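Local coordinates for protein putative aspartate aminotransferase (Thermus thermophilus, PDB 1IUG) that probably transfers amino groups between amino acids such as aspartate and 2-oxo acids, using pyridoxal 5'-phosphate as its cofactor, at residues E34-A39 / N234-V239; E65-N70 / G124-H129. All blocks are in the same frame, centred on the assembly; numbering follows the deposited sequence.

Contact 1: E34-A39 / N234-V239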
# COMPACT_ATOMS: atom_id res chain seq x y z
N GLU A 34 8.11 -7.66 -16.99
CA GLU A 34 7.41 -7.27 -18.21
C GLU A 34 6.02 -6.73 -17.96
O GLU A 34 5.64 -5.74 -18.57
CB GLU A 34 7.39 -8.43 -19.21
CG GLU A 34 8.77 -8.71 -19.80
CD GLU A 34 8.82 -9.89 -20.75
OE1 GLU A 34 9.92 -10.46 -20.91
OE2 GLU A 34 7.78 -10.24 -21.34
N VAL A 35 5.28 -7.34 -17.04
CA VAL A 35 3.94 -6.87 -16.70
C VAL A 35 4.05 -5.49 -16.06
O VAL A 35 3.30 -4.58 -16.39
CB VAL A 35 3.20 -7.83 -15.74
CG1 VAL A 35 1.88 -7.22 -15.30
CG2 VAL A 35 2.93 -9.15 -16.42
N PHE A 36 5.03 -5.34 -15.16
CA PHE A 36 5.26 -4.08 -14.47
C PHE A 36 5.61 -3.00 -15.49
O PHE A 36 5.03 -1.92 -15.48
CB PHE A 36 6.38 -4.23 -13.44
CG PHE A 36 6.32 -3.22 -12.34
CD1 PHE A 36 5.48 -3.40 -11.25
CD2 PHE A 36 7.11 -2.07 -12.39
CE1 PHE A 36 5.41 -2.46 -10.22
CE2 PHE A 36 7.06 -1.12 -11.37
CZ PHE A 36 6.21 -1.32 -10.28
N LEU A 37 6.56 -3.30 -16.37
CA LEU A 37 6.96 -2.36 -17.42
C LEU A 37 5.79 -2.05 -18.34
O LEU A 37 5.64 -0.92 -18.82
CB LEU A 37 8.11 -2.94 -18.25
CG LEU A 37 9.51 -2.73 -17.68
CD1 LEU A 37 10.53 -3.51 -18.50
CD2 LEU A 37 9.85 -1.25 -17.67
N LYS A 38 4.96 -3.06 -18.59
CA LYS A 38 3.77 -2.92 -19.43
C LYS A 38 2.85 -1.88 -18.78
O LYS A 38 2.38 -0.95 -19.43
CB LYS A 38 3.06 -4.27 -19.53
CG LYS A 38 2.48 -4.62 -20.90
CD LYS A 38 1.45 -3.61 -21.38
CE LYS A 38 0.87 -3.97 -22.75
NZ LYS A 38 1.42 -5.22 -23.34
N ALA A 39 2.59 -2.05 -17.48
CA ALA A 39 1.73 -1.13 -16.75
C ALA A 39 2.31 0.28 -16.76
O ALA A 39 1.57 1.24 -16.98
CB ALA A 39 1.53 -1.61 -15.32
N ASN A 234 -0.24 -8.26 -7.91
CA ASN A 234 -1.55 -8.78 -8.30
C ASN A 234 -2.42 -7.63 -8.82
O ASN A 234 -3.13 -7.77 -9.82
CB ASN A 234 -2.24 -9.44 -7.10
CG ASN A 234 -1.37 -10.49 -6.42
OD1 ASN A 234 -0.30 -10.17 -5.90
ND2 ASN A 234 -1.83 -11.73 -6.43
N LEU A 235 -2.38 -6.51 -8.10
CA LEU A 235 -3.15 -5.32 -8.47
C LEU A 235 -2.57 -4.69 -9.74
O LEU A 235 -3.31 -4.17 -10.57
CB LEU A 235 -3.13 -4.30 -7.33
CG LEU A 235 -3.73 -4.73 -5.99
CD1 LEU A 235 -3.68 -3.55 -5.03
CD2 LEU A 235 -5.15 -5.19 -6.16
N VAL A 236 -1.25 -4.74 -9.89
CA VAL A 236 -0.59 -4.20 -11.07
C VAL A 236 -1.10 -4.94 -12.31
O VAL A 236 -1.34 -4.31 -13.35
CB VAL A 236 0.96 -4.32 -10.96
CG1 VAL A 236 1.63 -3.89 -12.26
CG2 VAL A 236 1.47 -3.45 -9.82
N LEU A 237 -1.30 -6.25 -12.18
CA LEU A 237 -1.82 -7.08 -13.27
C LEU A 237 -3.21 -6.59 -13.67
O LEU A 237 -3.52 -6.48 -14.86
CB LEU A 237 -1.91 -8.54 -12.84
CG LEU A 237 -0.71 -9.44 -13.15
CD1 LEU A 237 -0.83 -10.74 -12.37
CD2 LEU A 237 -0.64 -9.69 -14.65
N ALA A 238 -4.03 -6.32 -12.65
CA ALA A 238 -5.39 -5.83 -12.85
C ALA A 238 -5.39 -4.47 -13.57
O ALA A 238 -6.19 -4.23 -14.47
CB ALA A 238 -6.12 -5.73 -11.51
N VAL A 239 -4.47 -3.59 -13.17
CA VAL A 239 -4.35 -2.27 -13.78
C VAL A 239 -3.97 -2.40 -15.26
O VAL A 239 -4.56 -1.74 -16.12
CB VAL A 239 -3.29 -1.40 -13.04
CG1 VAL A 239 -2.97 -0.13 -13.84
CG2 VAL A 239 -3.81 -1.01 -11.65
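Val35 and Val236 share one torsional setting, chi1 174°, which puts CG1 of each trans to its own backbone N and turns that methyl into the gap between helices 30-47 and 233-246. The CG1 of Val236 lies 3.8 Å from Ala39 CB and 4.0 Å from Phe36 CD1, and so occupies the angle between a methyl and an aromatic ring, which it meets at a slant. The second branch continues along the same ring, with Val236 CG2 at 4.1 Å from Phe36 CE1. The ring therefore meets both branches of the valine.

On the outer side of the interface, Val35 CG1 comes within 3.6 Å of Leu237 CD2, while Val35 CG2 is 4.0 Å from that same leucine methyl. The side chains cross at about a right angle, and CD2 sits against both valine methyls, nearer CG1. The CB of Leu237 points away from helix 30-47; the end of the side chain bends back to make the contact.

The short axes approach to 9.2 Å at 48°, a separation that small and branched side chains such as Ala39 and the valines can fill. Burial is graded: Val35 and Leu237 remain partly exposed, whereas Phe36, Ala39 and Val236 are enclosed. Beneath them lies the sheet, for Phe36 and Ala39 rest on Ile55 and Val236 rests on Leu193. Elsewhere on helix 233-246, Leu235 and Ala238 pack on helix 14-21, and Asn234 packs on Pro191 of the second subunit. Two helices crossing at this angle over the neighbouring antiparallel strands 52-57 and 193-198 form part of one helical layer of the alpha/beta/alpha sandwich, as in the large domain of fold-type I pyridoxal-phosphate aminotransferases.

Contact 2: E65-N70 / G124-H129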
# COMPACT_ATOMS: atom_id res chain seq x y z
N GLU A 65 1.30 12.62 -1.06
CA GLU A 65 2.39 12.95 -0.15
C GLU A 65 3.75 12.81 -0.82
O GLU A 65 4.63 13.64 -0.61
CB GLU A 65 2.34 12.06 1.10
CG GLU A 65 3.47 12.35 2.10
CD GLU A 65 3.32 11.61 3.42
OE1 GLU A 65 2.18 11.26 3.78
OE2 GLU A 65 4.33 11.40 4.10
N ALA A 66 3.92 11.75 -1.60
CA ALA A 66 5.18 11.50 -2.29
C ALA A 66 5.48 12.58 -3.33
O ALA A 66 6.63 12.97 -3.52
CB ALA A 66 5.16 10.14 -2.96
N LEU A 67 4.42 13.05 -3.99
CA LEU A 67 4.55 14.10 -5.00
C LEU A 67 5.07 15.37 -4.35
O LEU A 67 6.04 15.96 -4.82
CB LEU A 67 3.19 14.37 -5.66
CG LEU A 67 3.05 15.39 -6.80
CD1 LEU A 67 1.78 15.08 -7.57
CD2 LEU A 67 3.00 16.83 -6.28
N VAL A 68 4.41 15.78 -3.26
CA VAL A 68 4.77 16.99 -2.52
C VAL A 68 6.17 16.95 -1.92
O VAL A 68 6.95 17.88 -2.09
CB VAL A 68 3.72 17.28 -1.41
CG1 VAL A 68 4.15 18.47 -0.55
CG2 VAL A 68 2.36 17.55 -2.03
N LYS A 69 6.48 15.85 -1.23
CA LYS A 69 7.77 15.63 -0.59
C LYS A 69 8.96 15.63 -1.55
O LYS A 69 10.02 16.16 -1.24
CB LYS A 69 7.80 14.27 0.13
CG LYS A 69 7.03 14.15 1.43
CD LYS A 69 7.53 15.11 2.47
CE LYS A 69 6.79 14.98 3.79
NZ LYS A 69 5.74 13.93 3.78
N ASN A 70 8.78 15.00 -2.70
CA ASN A 70 9.85 14.89 -3.68
C ASN A 70 10.05 16.03 -4.67
O ASN A 70 10.98 15.98 -5.48
CB ASN A 70 9.74 13.55 -4.42
CG ASN A 70 10.04 12.37 -3.52
OD1 ASN A 70 11.13 11.81 -3.56
ND2 ASN A 70 9.07 11.98 -2.70
N GLY A 124 5.48 26.78 -5.97
CA GLY A 124 4.53 25.83 -6.52
C GLY A 124 3.06 26.09 -6.24
O GLY A 124 2.70 26.90 -5.39
N LEU A 125 2.22 25.38 -7.00
CA LEU A 125 0.77 25.44 -6.89
C LEU A 125 0.26 24.00 -6.86
O LEU A 125 0.71 23.15 -7.65
CB LEU A 125 0.17 26.17 -8.10
CG LEU A 125 -1.36 26.14 -8.24
CD1 LEU A 125 -2.02 26.91 -7.11
CD2 LEU A 125 -1.77 26.71 -9.58
N LEU A 126 -0.63 23.70 -5.92
CA LEU A 126 -1.19 22.36 -5.81
C LEU A 126 -2.67 22.46 -6.09
O LEU A 126 -3.38 23.25 -5.45
CB LEU A 126 -0.93 21.78 -4.42
CG LEU A 126 0.53 21.59 -4.01
CD1 LEU A 126 0.59 21.05 -2.58
CD2 LEU A 126 1.22 20.64 -4.99
N LEU A 127 -3.14 21.67 -7.05
CA LEU A 127 -4.54 21.70 -7.43
C LEU A 127 -5.19 20.33 -7.46
O LEU A 127 -4.54 19.33 -7.74
CB LEU A 127 -4.68 22.33 -8.82
CG LEU A 127 -4.26 23.79 -9.02
CD1 LEU A 127 -4.10 24.06 -10.52
CD2 LEU A 127 -5.28 24.73 -8.40
N VAL A 128 -6.49 20.30 -7.17
CA VAL A 128 -7.27 19.07 -7.22
C VAL A 128 -8.13 19.22 -8.48
O VAL A 128 -8.98 20.11 -8.56
CB VAL A 128 -8.15 18.88 -5.96
CG1 VAL A 128 -9.06 17.68 -6.14
CG2 VAL A 128 -7.26 18.66 -4.75
N HIS A 129 -7.85 18.38 -9.47
CA HIS A 129 -8.56 18.42 -10.75
C HIS A 129 -10.06 18.15 -10.56
O HIS A 129 -10.90 18.97 -10.94
CB HIS A 129 -7.95 17.40 -11.71
CG HIS A 129 -8.34 17.61 -13.14
ND1 HIS A 129 -9.15 18.66 -13.54
CD2 HIS A 129 -8.03 16.92 -14.26
CE1 HIS A 129 -9.32 18.59 -14.85
NE2 HIS A 129 -8.66 17.55 -15.31
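Leu126 overlaps Val68 with one methyl and reaches toward Leu67 with the other, so the two branches of a single strand residue serve successive residues of helix 60-71. The closer approach is Leu126 CD1 to Val68 CG2, at 4.0 Å; the looser one is Leu126 CD2 to Leu67 CD2, at 4.4 Å. Val68 and Leu126 cross at about a right angle and touch through CG2 of the valine and CD1 of the leucine. An extended second torsion in Leu126 (chi2 178°) carries CD1 trans to CA and so projects that methyl outward from the strand.

The backbones stay well apart, the nearest CA atoms being those of Val68 and Leu126 at 8.7 Å, as expected of a helix lying over a sheet. Phe90 of helix 85-96 also touches both Val68 and Leu126. Strand 124-128 is internal to the sheet, with backbone bonds from Leu126 to Leu79 and from Leu125 to Leu155 and Gly157, and its alternate residues Leu125 and Leu127 meet helix 140-150, so helices flank the strand on both faces.

The polar groups of the helix segment pair among themselves and with other parts of the assembly. Lys69 NZ bridges to Glu65 OE2 at 2.9 Å and has a second carboxylate partner in Glu96, while Glu65 OE1 accepts from Tyr212 N of the second subunit. Asn70 ND2 donates to Ala66 O over 2.8 Å, in the carbonyl plane, and this oxygen also receives Asn70 N. The groups that meet Leu126 are the methyls of Leu67 and Val68; the contact thus rests on dispersion and the exclusion of water, with neither a hydrogen bond nor a salt bridge between the two segments.

Overall arrangement
The centres of the two contacts are 25 Å apart, and their nearest atoms are separated by about 14 Å, so neither touches the other. Both sit on the same seven-stranded sheet: the helices of contact 1 pack over strands 52-57 and 193-198 at one margin, whereas contact 2 includes the internal strand 124-128. Contact 2 also lies nearer the chain centre, at 13 Å against 19 Å. In sequence it is nested within the loop closed by contact 1. Strand 178-182, which precedes the cofactor-bearing Lys185, runs between these two regions of the sheet. Both contacts stand away from Lys185 and the predicted substrate residue Arg322.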